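Local atomic coordinates of acetyl-CoA hydrolase/transferase family protein (Porphyromonas gingivalis, PDB entry 2NVV), a protein that probably transfers coenzyme A between acetate and acyl-CoA thioesters, or hydrolyses acetyl-CoA, by way of a glutamyl-CoA intermediate, and binds zinc ions. Residues A222-P226 against V227-I231; A236-L239 against V240-K244; V285-D288 against A289-A292; S395-D399 against G400-S404; D451-P454 against L455-Y459. One frame throughout, in Å; residues are numbered along the deposited sequence.

Interaction 1 (A222-P226 against V227-I231)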
loop_
_atom_site.group_PDB
_atom_site.type_symbol
_atom_site.label_atom_id
_atom_site.label_comp_id
_atom_site.label_asym_id
_atom_site.label_seq_id
_atom_site.Cartn_x
_atom_site.Cartn_y
_atom_site.Cartn_z
ATOM N N ALA A 222 -12.907 31.356 -3.977
ATOM C CA ALA A 222 -11.612 30.670 -3.891
ATOM C C ALA A 222 -10.496 31.689 -3.695
ATOM O O ALA A 222 -9.685 31.922 -4.603
ATOM C CB ALA A 222 -11.360 29.847 -5.164
ATOM N N PRO A 223 -10.430 32.296 -2.499
ATOM C CA PRO A 223 -9.417 33.303 -2.161
ATOM C C PRO A 223 -8.005 32.727 -2.129
ATOM O O PRO A 223 -7.817 31.531 -1.886
ATOM C CB PRO A 223 -9.860 33.772 -0.786
ATOM C CG PRO A 223 -10.345 32.485 -0.176
ATOM C CD PRO A 223 -11.187 31.898 -1.296
ATOM N N LEU A 224 -7.019 33.589 -2.373
ATOM C CA LEU A 224 -5.626 33.172 -2.353
ATOM C C LEU A 224 -5.153 33.203 -0.903
ATOM O O LEU A 224 -5.715 33.921 -0.075
ATOM C CB LEU A 224 -4.782 34.117 -3.207
ATOM C CG LEU A 224 -3.963 33.470 -4.334
ATOM C CD1 LEU A 224 -4.876 32.634 -5.227
ATOM C CD2 LEU A 224 -3.262 34.566 -5.150
ATOM N N ASP A 225 -4.125 32.423 -0.597
ATOM C CA ASP A 225 -3.601 32.348 0.760
ATOM C C ASP A 225 -2.090 32.203 0.688
ATOM O O ASP A 225 -1.579 31.312 0.021
ATOM C CB ASP A 225 -4.232 31.151 1.482
ATOM C CG ASP A 225 -3.483 30.755 2.740
ATOM O OD1 ASP A 225 -3.365 31.584 3.670
ATOM O OD2 ASP A 225 -3.008 29.600 2.800
ATOM N N PRO A 226 -1.353 33.092 1.372
ATOM C CA PRO A 226 0.110 33.044 1.361
ATOM C C PRO A 226 0.707 31.708 1.726
ATOM O O PRO A 226 1.726 31.311 1.152
ATOM C CB PRO A 226 0.508 34.164 2.323
ATOM C CG PRO A 226 -0.693 34.357 3.182
ATOM C CD PRO A 226 -1.829 34.209 2.203
ATOM N N VAL A 227 0.080 31.005 2.668
ATOM C CA VAL A 227 0.591 29.692 3.071
ATOM C C VAL A 227 0.529 28.700 1.915
ATOM O O VAL A 227 1.482 27.957 1.693
ATOM C CB VAL A 227 -0.181 29.108 4.280
ATOM C CG1 VAL A 227 0.162 27.631 4.448
ATOM C CG2 VAL A 227 0.184 29.875 5.565
ATOM N N THR A 228 -0.575 28.696 1.168
ATOM C CA THR A 228 -0.705 27.778 0.038
ATOM C C THR A 228 0.159 28.224 -1.139
ATOM O O THR A 228 0.608 27.398 -1.928
ATOM C CB THR A 228 -2.187 27.616 -0.423
ATOM O OG1 THR A 228 -2.632 28.803 -1.097
ATOM C CG2 THR A 228 -3.083 27.350 0.772
ATOM N N GLN A 229 0.393 29.528 -1.254
ATOM C CA GLN A 229 1.241 30.050 -2.320
ATOM C C GLN A 229 2.633 29.491 -2.070
ATOM O O GLN A 229 3.303 29.022 -2.988
ATOM C CB GLN A 229 1.317 31.572 -2.268
ATOM C CG GLN A 229 0.059 32.307 -2.667
ATOM C CD GLN A 229 -0.308 32.084 -4.120
ATOM O OE1 GLN A 229 -0.932 31.078 -4.468
ATOM N NE2 GLN A 229 0.093 33.018 -4.984
ATOM N N ALA A 230 3.048 29.555 -0.807
ATOM C CA ALA A 230 4.344 29.059 -0.376
ATOM C C ALA A 230 4.453 27.561 -0.660
ATOM O O ALA A 230 5.386 27.114 -1.326
ATOM C CB ALA A 230 4.530 29.332 1.116
ATOM N N ILE A 231 3.490 26.794 -0.158
ATOM C CA ILE A 231 3.477 25.359 -0.362
ATOM C C ILE A 231 3.580 25.001 -1.840
ATOM O O ILE A 231 4.421 24.193 -2.231
ATOM C CB ILE A 231 2.189 24.727 0.235
ATOM C CG1 ILE A 231 2.253 24.769 1.763
ATOM C CG2 ILE A 231 2.018 23.288 -0.282
ATOM C CD1 ILE A 231 1.015 24.300 2.458
#
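Asp-225 and Thr-228 meet at the start of helix 226-245, and the aspartate can be followed outward from its backbone. CB sits 3.8 Å from Thr-228 OG1. With CG anti to the backbone N (chi1 164°), the side chain brings the carboxylate back to the first turn. CG then reaches the backbone of Val-227, its nearest partner being Val-227 N at 3.6 Å. Of the two oxygens, OD1 stays near that same nitrogen, whereas OD2 accepts the hydrogen of Thr-228 N at 3.1 Å. The N-H meets OD2 from above the carboxylate plane, 53° out of it, and this is the capping bond.

The carbonyl of Asp-225 does as much work as its side chain. Its O accepts Thr-228 OG1 at 2.9 Å, in the carbonyl plane and on a lone pair, and also accepts Gln-229 N at 2.9 Å, so two donors grip one oxygen. Pro-226 suits the next position because its ring supplies the helical phi, and in the first turn a backbone N-H has no helical acceptor, so its absence in proline costs no bond; its own O takes Ala-230 N at 2.9 Å. The bent Gln-229 brings NE2 to 3.7 Å from Leu-224 CD2, the two chains crossing at about a right angle. Val-227 packs on Pro-394 and Glu-425. A short acidic side chain also suits a helix start because its charge would probably be favoured by the helix dipole. Asp-225 followed by Pro-226 is a classic N-cap, with aspartate capping and proline opening the helix.

Interaction 2 (A236-L239 against V240-K244)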
loop_
_atom_site.group_PDB
_atom_site.type_symbol
_atom_site.label_atom_id
_atom_site.label_comp_id
_atom_site.label_asym_id
_atom_site.label_seq_id
_atom_site.Cartn_x
_atom_site.Cartn_y
_atom_site.Cartn_z
ATOM N N ALA A 236 6.760 22.793 -6.667
ATOM C CA ALA A 236 7.293 23.015 -8.012
ATOM C C ALA A 236 8.820 23.158 -8.045
ATOM O O ALA A 236 9.482 22.583 -8.916
ATOM C CB ALA A 236 6.647 24.239 -8.617
ATOM N N ALA A 237 9.379 23.923 -7.110
ATOM C CA ALA A 237 10.829 24.102 -7.065
ATOM C C ALA A 237 11.562 22.802 -6.701
ATOM O O ALA A 237 12.667 22.540 -7.177
ATOM C CB ALA A 237 11.181 25.189 -6.070
ATOM N N PHE A 238 10.953 21.994 -5.847
ATOM C CA PHE A 238 11.549 20.736 -5.437
ATOM C C PHE A 238 11.654 19.824 -6.654
ATOM O O PHE A 238 12.703 19.238 -6.934
ATOM C CB PHE A 238 10.673 20.080 -4.368
ATOM C CG PHE A 238 11.002 18.631 -4.106
ATOM C CD1 PHE A 238 12.219 18.270 -3.547
ATOM C CD2 PHE A 238 10.086 17.631 -4.421
ATOM C CE1 PHE A 238 12.526 16.941 -3.302
ATOM C CE2 PHE A 238 10.386 16.295 -4.180
ATOM C CZ PHE A 238 11.612 15.950 -3.616
ATOM N N LEU A 239 10.555 19.724 -7.386
ATOM C CA LEU A 239 10.504 18.889 -8.568
ATOM C C LEU A 239 11.544 19.267 -9.626
ATOM O O LEU A 239 12.249 18.384 -10.125
ATOM C CB LEU A 239 9.083 18.900 -9.143
ATOM C CG LEU A 239 8.190 17.697 -8.770
ATOM C CD1 LEU A 239 8.603 17.082 -7.455
ATOM C CD2 LEU A 239 6.737 18.130 -8.732
ATOM N N VAL A 240 11.670 20.552 -9.969
ATOM C CA VAL A 240 12.672 20.916 -10.974
ATOM C C VAL A 240 14.053 20.571 -10.405
ATOM O O VAL A 240 14.952 20.130 -11.113
ATOM C CB VAL A 240 12.654 22.439 -11.343
ATOM C CG1 VAL A 240 11.234 22.920 -11.524
ATOM C CG2 VAL A 240 13.357 23.257 -10.292
ATOM N N SER A 241 14.194 20.751 -9.102
ATOM C CA SER A 241 15.447 20.495 -8.431
ATOM C C SER A 241 15.829 19.031 -8.485
ATOM O O SER A 241 17.016 18.683 -8.565
ATOM C CB SER A 241 15.333 20.963 -6.991
ATOM O OG SER A 241 16.444 20.529 -6.246
ATOM N N GLU A 242 14.817 18.168 -8.441
ATOM C CA GLU A 242 15.017 16.725 -8.489
ATOM C C GLU A 242 15.426 16.281 -9.872
ATOM O O GLU A 242 16.249 15.376 -10.015
ATOM C CB GLU A 242 13.735 16.001 -8.077
ATOM C CG GLU A 242 13.460 16.051 -6.586
ATOM C CD GLU A 242 14.612 15.487 -5.781
ATOM O OE1 GLU A 242 14.829 14.253 -5.826
ATOM O OE2 GLU A 242 15.310 16.281 -5.115
HETATM N N MSE A 243 14.851 16.912 -10.893
HETATM C CA MSE A 243 15.185 16.563 -12.270
HETATM C C MSE A 243 16.642 16.858 -12.564
HETATM O O MSE A 243 17.333 16.049 -13.189
HETATM C CB MSE A 243 14.319 17.332 -13.260
HETATM C CG MSE A 243 12.863 16.939 -13.257
HETATM SE SE MSE A 243 11.959 17.708 -14.768
HETATM C CE MSE A 243 11.545 19.447 -14.096
ATOM N N LYS A 244 17.116 18.015 -12.114
ATOM C CA LYS A 244 18.504 18.386 -12.353
ATOM C C LYS A 244 19.464 17.594 -11.486
ATOM O O LYS A 244 20.643 17.523 -11.779
ATOM C CB LYS A 244 18.704 19.883 -12.130
ATOM C CG LYS A 244 18.647 20.340 -10.692
ATOM C CD LYS A 244 18.738 21.871 -10.609
ATOM C CE LYS A 244 19.887 22.419 -11.476
ATOM N NZ LYS A 244 21.220 21.780 -11.173
#
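Phe-238 and Glu-242, one helical turn apart, carry the side-chain part of this contact through a CH-pi interaction. Glu-242 CG lies over one face of the Phe-238 ring, 3.7 Å from the centroid and 3.4 Å above the plane, displaced toward the rim. In the glutamate, chi1 of -75° sets CG over the ring, and the bend at chi2 then swings the carboxylate back across it, its plane 19° from the ring's. The acid is not left to the aromatic ring: OE2 forms a salt bridge with Arg-247 and OE1 one with Arg-432, so the charge of this buried acid is probably balanced through both oxygens. Ile-390 and Val-428 of neighbouring strands pack on Phe-238 as well.

Van der Waals contacts of methyl with carbonyl oxygen come from Val-240, whose two methyls lie against the preceding turn, CG1 by the oxygen of Ala-236 and CG2 by that of Ala-237. Small alanine suits position 236, which presses against Ala-269 and Leu-270 of helix 261-272.

The backbone hydrogen bonds form the regular i to i+4 series, from Val-240 N to Ala-236 O at 3.2 Å through to Met-243 N to Leu-239 O at 3.1 Å; Met-243 is modelled as selenomethionine. The pattern is that of a mid-helix segment in an alpha/beta fold, with one flank against beta strands and another against a neighbouring helix.

Interaction 3 (V285-D288 against A289-A292)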
loop_
_atom_site.group_PDB
_atom_site.type_symbol
_atom_site.label_atom_id
_atom_site.label_comp_id
_atom_site.label_asym_id
_atom_site.label_seq_id
_atom_site.Cartn_x
_atom_site.Cartn_y
_atom_site.Cartn_z
ATOM N N VAL A 285 -9.320 13.349 -10.205
ATOM C CA VAL A 285 -10.257 14.363 -10.686
ATOM C C VAL A 285 -9.575 15.575 -11.340
ATOM O O VAL A 285 -8.639 16.168 -10.799
ATOM C CB VAL A 285 -11.248 14.823 -9.544
ATOM C CG1 VAL A 285 -10.999 14.030 -8.273
ATOM C CG2 VAL A 285 -11.131 16.306 -9.284
ATOM N N ILE A 286 -10.055 15.915 -12.530
ATOM C CA ILE A 286 -9.531 17.030 -13.288
ATOM C C ILE A 286 -10.320 18.262 -12.874
ATOM O O ILE A 286 -11.542 18.300 -13.031
ATOM C CB ILE A 286 -9.689 16.753 -14.796
ATOM C CG1 ILE A 286 -9.005 15.422 -15.131
ATOM C CG2 ILE A 286 -9.089 17.866 -15.607
ATOM C CD1 ILE A 286 -9.354 14.867 -16.488
ATOM N N GLN A 287 -9.627 19.260 -12.325
ATOM C CA GLN A 287 -10.282 20.478 -11.874
ATOM C C GLN A 287 -10.037 21.665 -12.798
ATOM O O GLN A 287 -9.331 21.555 -13.803
ATOM C CB GLN A 287 -9.820 20.828 -10.459
ATOM C CG GLN A 287 -8.340 21.169 -10.362
ATOM C CD GLN A 287 -7.473 19.975 -9.999
ATOM O OE1 GLN A 287 -7.144 19.769 -8.828
ATOM N NE2 GLN A 287 -7.104 19.182 -10.995
ATOM N N ASP A 288 -10.634 22.805 -12.451
ATOM C CA ASP A 288 -10.484 24.024 -13.237
ATOM C C ASP A 288 -9.020 24.365 -13.447
ATOM O O ASP A 288 -8.608 24.679 -14.559
ATOM C CB ASP A 288 -11.169 25.199 -12.541
ATOM C CG ASP A 288 -12.674 25.097 -12.562
ATOM O OD1 ASP A 288 -13.336 25.975 -11.984
ATOM O OD2 ASP A 288 -13.209 24.153 -13.161
ATOM N N ALA A 289 -8.240 24.300 -12.375
ATOM C CA ALA A 289 -6.815 24.623 -12.442
ATOM C C ALA A 289 -6.083 23.883 -13.557
ATOM O O ALA A 289 -5.194 24.443 -14.194
ATOM C CB ALA A 289 -6.149 24.345 -11.105
ATOM N N VAL A 290 -6.460 22.628 -13.793
ATOM C CA VAL A 290 -5.834 21.820 -14.847
ATOM C C VAL A 290 -6.251 22.337 -16.217
ATOM O O VAL A 290 -5.431 22.490 -17.121
ATOM C CB VAL A 290 -6.236 20.319 -14.717
ATOM C CG1 VAL A 290 -5.816 19.546 -15.952
ATOM C CG2 VAL A 290 -5.593 19.719 -13.478
ATOM N N ILE A 291 -7.540 22.615 -16.358
ATOM C CA ILE A 291 -8.077 23.134 -17.612
ATOM C C ILE A 291 -7.372 24.442 -17.991
ATOM O O ILE A 291 -7.001 24.648 -19.150
ATOM C CB ILE A 291 -9.585 23.383 -17.479
ATOM C CG1 ILE A 291 -10.271 22.090 -17.036
ATOM C CG2 ILE A 291 -10.149 23.890 -18.786
ATOM C CD1 ILE A 291 -10.119 20.955 -18.023
ATOM N N ALA A 292 -7.187 25.316 -17.005
ATOM C CA ALA A 292 -6.542 26.603 -17.222
ATOM C C ALA A 292 -5.145 26.436 -17.811
ATOM O O ALA A 292 -4.785 27.131 -18.760
ATOM C CB ALA A 292 -6.471 27.380 -15.899
#
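The amide of Gln-287 reaches across to Val-290, its NE2 end directed at the CG2 methyl, and the two side chains cross at about a right angle. Farther back, Gln-287 CG lies 3.9 Å from Ala-289 CB. With CG set between the backbone N and the carbonyl carbon (chi1 65°) and a second bend at chi2, the amide lies alongside the first helical turn rather than reaching away from it. The other flat group, the carboxylate of Asp-288, leaves this contact for other parts of the chain: OD1 is hydrogen-bonded to Ser-310 OG, and the side chain packs on Val-313.

Ile-286, in the short strand, adds the apolar part. Its CG2 touches Val-290 CG1 at 3.7 Å and Ile-291 CD1 at 4.1 Å, so one branched methyl bridges two residues of the helix. Beta-branching suits Ile-286 and Val-290, whose CG2 and CG1 meet close to the backbone, while Ile-291 reaches in with its terminal CD1. Leu-267 of helix 261-272 packs on Gln-287, Ala-289 and Val-290.

In the backbone, Gln-287 O, at the N-cap position, accepts Ile-291 N at 3.3 Å and more weakly Val-290 N. Asp-288 O takes Ala-292 N at the shorter 2.9 Å. The chemistry thus implies a strand-to-helix turn secured by main-chain bonds and methyl packing, a few residues after Glu-284, the predicted thioester-forming residue, with Gln-287 about 5 Å, side chain to side chain, from the predicted CoA-binding Val-259.

Interaction 4 (S395-D399 against G400-S404)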
loop_
_atom_site.group_PDB
_atom_site.type_symbol
_atom_site.label_atom_id
_atom_site.label_comp_id
_atom_site.label_asym_id
_atom_site.label_seq_id
_atom_site.Cartn_x
_atom_site.Cartn_y
_atom_site.Cartn_z
ATOM N N SER A 395 1.596 24.158 7.911
ATOM C CA SER A 395 2.189 23.699 9.169
ATOM C C SER A 395 1.265 23.789 10.380
ATOM O O SER A 395 1.325 22.946 11.273
ATOM C CB SER A 395 3.474 24.480 9.462
ATOM O OG SER A 395 3.194 25.824 9.814
ATOM N N VAL A 396 0.409 24.804 10.418
ATOM C CA VAL A 396 -0.479 24.973 11.558
ATOM C C VAL A 396 -1.926 25.221 11.188
ATOM O O VAL A 396 -2.282 25.291 10.016
ATOM C CB VAL A 396 0.005 26.140 12.467
ATOM C CG1 VAL A 396 1.414 25.851 12.980
ATOM C CG2 VAL A 396 -0.032 27.455 11.702
HETATM N N MSE A 397 -2.750 25.391 12.210
HETATM C CA MSE A 397 -4.179 25.615 12.040
HETATM C C MSE A 397 -4.685 26.407 13.247
HETATM O O MSE A 397 -3.940 26.604 14.218
HETATM C CB MSE A 397 -4.861 24.255 11.969
HETATM C CG MSE A 397 -6.359 24.274 11.835
HETATM SE SE MSE A 397 -7.048 22.464 11.964
HETATM C CE MSE A 397 -6.206 21.771 10.311
ATOM N N LYS A 398 -5.938 26.854 13.187
ATOM C CA LYS A 398 -6.549 27.624 14.273
ATOM C C LYS A 398 -5.614 28.691 14.831
ATOM O O LYS A 398 -5.257 28.660 16.012
ATOM C CB LYS A 398 -6.989 26.696 15.414
ATOM C CG LYS A 398 -8.062 25.677 15.024
ATOM C CD LYS A 398 -9.371 26.358 14.574
ATOM C CE LYS A 398 -10.438 25.348 14.120
ATOM N NZ LYS A 398 -10.874 24.399 15.204
ATOM N N ASP A 399 -5.229 29.636 13.980
ATOM C CA ASP A 399 -4.330 30.719 14.380
ATOM C C ASP A 399 -3.086 30.238 15.107
ATOM O O ASP A 399 -2.589 30.919 16.001
ATOM C CB ASP A 399 -5.061 31.731 15.259
ATOM C CG ASP A 399 -6.134 32.482 14.499
ATOM O OD1 ASP A 399 -5.811 33.069 13.439
ATOM O OD2 ASP A 399 -7.297 32.487 14.952
ATOM N N GLY A 400 -2.599 29.060 14.729
ATOM C CA GLY A 400 -1.404 28.524 15.344
ATOM C C GLY A 400 -1.613 27.640 16.548
ATOM O O GLY A 400 -0.662 27.004 17.000
ATOM N N LYS A 401 -2.838 27.582 17.060
ATOM C CA LYS A 401 -3.140 26.767 18.240
ATOM C C LYS A 401 -3.091 25.264 17.961
ATOM O O LYS A 401 -3.013 24.444 18.882
ATOM C CB LYS A 401 -4.514 27.152 18.795
ATOM C CG LYS A 401 -4.598 28.590 19.282
ATOM C CD LYS A 401 -6.007 28.931 19.699
ATOM C CE LYS A 401 -6.129 30.394 20.107
ATOM N NZ LYS A 401 -7.513 30.737 20.588
ATOM N N ILE A 402 -3.149 24.906 16.683
ATOM C CA ILE A 402 -3.085 23.505 16.285
ATOM C C ILE A 402 -1.894 23.304 15.370
ATOM O O ILE A 402 -1.686 24.072 14.433
ATOM C CB ILE A 402 -4.356 23.057 15.517
ATOM C CG1 ILE A 402 -5.564 23.024 16.465
ATOM C CG2 ILE A 402 -4.142 21.680 14.914
ATOM C CD1 ILE A 402 -6.864 22.625 15.806
ATOM N N SER A 403 -1.108 22.273 15.651
ATOM C CA SER A 403 0.040 21.951 14.819
ATOM C C SER A 403 -0.335 20.806 13.867
ATOM O O SER A 403 -0.939 19.815 14.284
ATOM C CB SER A 403 1.223 21.526 15.693
ATOM O OG SER A 403 2.275 21.007 14.895
ATOM N N SER A 404 0.012 20.938 12.593
ATOM C CA SER A 404 -0.275 19.889 11.619
ATOM C C SER A 404 0.693 18.734 11.816
ATOM O O SER A 404 0.481 17.642 11.302
ATOM C CB SER A 404 -0.132 20.419 10.205
ATOM O OG SER A 404 -1.055 21.454 9.962
#
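Met-397 and Ile-402 lie side by side on one face of a tight hairpin, brought together by their torsions. In the methionine, modelled as selenomethionine, chi1 of 178° and a likewise extended chi2 run the chain out to put SE 3.8 Å from Ile-402 CD1; the bend at chi3 turns only the terminal methyl. Nearer the strands, Met-397 CB and Ile-402 CB are also 3.8 Å apart. A chi1 of -63° lays Lys-398 CG, anti to the carbonyl carbon, alongside the same CD1 methyl, and the bend at chi2 comes after it, so the aliphatic portion extends the apolar patch while the ammonium leads away.

Met-397 and Ile-402 form an antiparallel hydrogen-bonded pair: Met-397 N to Ile-402 O is 2.8 Å and Ile-402 N to Met-397 O is 3.1 Å. Lys-401 and Ile-402 both face Met-397, a classic beta bulge. The turn is closed by Lys-401 N to Lys-398 O at 2.8 Å. Gly-400 suits its place because a CB would be jammed against the carbonyl O of Asp-399 at its backbone angles. At the open end Ser-404 N donates to Ser-395 O at 2.7 Å.

Ser-404 OG closes the base onto Pro-394 O, and Ser-395 OG joins it to Glu-425. The chemistry is therefore divided: main-chain bonds set the bulge and the turn, apolar carbon covers one face, and of the two serines one closes the base while the other ties it to a neighbouring loop.

Interaction 5 (D451-P454 against L455-Y459)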
loop_
_atom_site.group_PDB
_atom_site.type_symbol
_atom_site.label_atom_id
_atom_site.label_comp_id
_atom_site.label_asym_id
_atom_site.label_seq_id
_atom_site.Cartn_x
_atom_site.Cartn_y
_atom_site.Cartn_z
ATOM N N ASP A 451 6.942 27.578 16.133
ATOM C CA ASP A 451 6.284 27.462 17.432
ATOM C C ASP A 451 6.249 26.049 18.001
ATOM O O ASP A 451 6.003 25.879 19.190
ATOM C CB ASP A 451 4.845 27.958 17.342
ATOM C CG ASP A 451 4.737 29.457 17.425
ATOM O OD1 ASP A 451 3.614 29.983 17.252
ATOM O OD2 ASP A 451 5.772 30.108 17.675
ATOM N N TYR A 452 6.481 25.038 17.166
ATOM C CA TYR A 452 6.436 23.653 17.636
ATOM C C TYR A 452 7.740 22.890 17.444
ATOM O O TYR A 452 7.870 21.753 17.888
ATOM C CB TYR A 452 5.299 22.886 16.927
ATOM C CG TYR A 452 3.912 23.404 17.247
ATOM C CD1 TYR A 452 3.295 24.363 16.443
ATOM C CD2 TYR A 452 3.236 22.961 18.385
ATOM C CE1 TYR A 452 2.036 24.868 16.771
ATOM C CE2 TYR A 452 1.987 23.455 18.720
ATOM C CZ TYR A 452 1.392 24.403 17.916
ATOM O OH TYR A 452 0.153 24.875 18.272
ATOM N N ARG A 453 8.718 23.508 16.795
ATOM C CA ARG A 453 9.966 22.814 16.554
ATOM C C ARG A 453 10.722 22.431 17.833
ATOM O O ARG A 453 11.161 21.291 17.973
ATOM C CB ARG A 453 10.847 23.649 15.608
ATOM C CG ARG A 453 10.028 24.313 14.515
ATOM C CD ARG A 453 10.604 24.154 13.111
ATOM N NE ARG A 453 11.673 25.104 12.827
ATOM C CZ ARG A 453 11.753 25.855 11.726
ATOM N NH1 ARG A 453 10.825 25.788 10.775
ATOM N NH2 ARG A 453 12.773 26.686 11.583
ATOM N N PRO A 454 10.879 23.359 18.784
ATOM C CA PRO A 454 11.608 22.976 19.997
ATOM C C PRO A 454 10.942 21.892 20.848
ATOM O O PRO A 454 11.610 21.055 21.472
ATOM C CB PRO A 454 11.775 24.309 20.737
ATOM C CG PRO A 454 10.655 25.135 20.236
ATOM C CD PRO A 454 10.583 24.802 18.777
ATOM N N LEU A 455 9.618 21.901 20.847
ATOM C CA LEU A 455 8.840 20.938 21.610
ATOM C C LEU A 455 8.978 19.536 21.010
ATOM O O LEU A 455 9.088 18.544 21.733
ATOM C CB LEU A 455 7.384 21.380 21.620
ATOM C CG LEU A 455 6.485 21.029 22.807
ATOM C CD1 LEU A 455 7.219 21.193 24.133
ATOM C CD2 LEU A 455 5.259 21.936 22.744
ATOM N N LEU A 456 8.982 19.448 19.685
ATOM C CA LEU A 456 9.132 18.152 19.038
ATOM C C LEU A 456 10.589 17.691 19.105
ATOM O O LEU A 456 10.866 16.499 18.997
ATOM C CB LEU A 456 8.640 18.222 17.591
ATOM C CG LEU A 456 7.116 18.381 17.493
ATOM C CD1 LEU A 456 6.715 18.675 16.058
ATOM C CD2 LEU A 456 6.420 17.105 18.013
ATOM N N ARG A 457 11.518 18.632 19.289
ATOM C CA ARG A 457 12.925 18.271 19.408
ATOM C C ARG A 457 13.112 17.673 20.796
ATOM O O ARG A 457 13.889 16.743 20.979
ATOM C CB ARG A 457 13.850 19.489 19.239
ATOM C CG ARG A 457 13.972 20.010 17.832
ATOM C CD ARG A 457 15.131 20.992 17.696
ATOM N NE ARG A 457 15.133 21.666 16.392
ATOM C CZ ARG A 457 14.654 22.888 16.168
ATOM N NH1 ARG A 457 14.131 23.602 17.157
ATOM N NH2 ARG A 457 14.688 23.394 14.942
ATOM N N GLN A 458 12.391 18.221 21.772
ATOM C CA GLN A 458 12.449 17.727 23.147
ATOM C C GLN A 458 11.815 16.342 23.253
ATOM O O GLN A 458 12.176 15.544 24.122
ATOM C CB GLN A 458 11.718 18.680 24.087
ATOM C CG GLN A 458 12.446 19.982 24.353
ATOM C CD GLN A 458 11.676 20.889 25.300
ATOM O OE1 GLN A 458 10.533 21.252 25.029
ATOM N NE2 GLN A 458 12.297 21.255 26.413
ATOM N N TYR A 459 10.865 16.057 22.370
ATOM C CA TYR A 459 10.197 14.765 22.370
ATOM C C TYR A 459 11.174 13.661 22.000
ATOM O O TYR A 459 11.036 12.523 22.450
ATOM C CB TYR A 459 9.036 14.760 21.376
ATOM C CG TYR A 459 8.280 13.453 21.348
ATOM C CD1 TYR A 459 7.404 13.108 22.376
ATOM C CD2 TYR A 459 8.469 12.540 20.308
ATOM C CE1 TYR A 459 6.735 11.883 22.370
ATOM C CE2 TYR A 459 7.807 11.310 20.292
ATOM C CZ TYR A 459 6.944 10.993 21.325
ATOM O OH TYR A 459 6.307 9.786 21.301
#
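Leu-456 settles against the backbone of Tyr-452, its CG 3.5 Å from Tyr-452 O, and this is the firmly packed side of the turn. Leu-455 and Leu-456 both press on Phe-478 of helix 477-484, so two leucines in succession suit a helix held between neighbours. Tyr-452 O, at the N-cap position, accepts Leu-456 N at 3.1 Å, and Arg-453 O accepts Arg-457 N at 3.0 Å.

The arginines form a looser, partly exposed flank beside Ile-444 of helix 436-446. Arg-457, extended from CG to NE, brings one face of its guanidinium over Arg-453 CB, with NH1 3.6 Å from that carbon. The two guanidinium planes stand 84° apart, and Arg-453 NE and Arg-457 NH2 come to 4.1 Å. Their charges would probably disfavour this approach, but each group has a partner: Arg-457 NH2 makes a salt bridge with Asp-445, and Arg-453 NH1 bonds to Val-448 O. On the solvent side, Pro-454 O takes Gln-458 N at 3.0 Å. Proline in the first turn, where its lack of an N-H costs no helical bond, is a common way for a helix to begin, and here the leucines of helix 453-459 face helix 477-484 while Pro-454 and Gln-458 are exposed.

Along the chain the five contacts follow in series, each local, and none encloses or crosses another. Interaction 1 starts helix 226-245 and interaction 2 lies farther along the same helix, their centres about 20 Å apart. Interaction 3 then turns a short strand into helix 288-295, its centre about 17 Å from that of interaction 1. Interaction 4 closes a hairpin loop, and interaction 5 opens helix 453-459. These last two touch: Tyr-452 OH lies 2.6 Å from Gly-400 O, a probable hydrogen bond that ties the hairpin turn to the helix start. Pro-394 and Glu-425 further relate interactions 1 and 4, since both contacts lean on them.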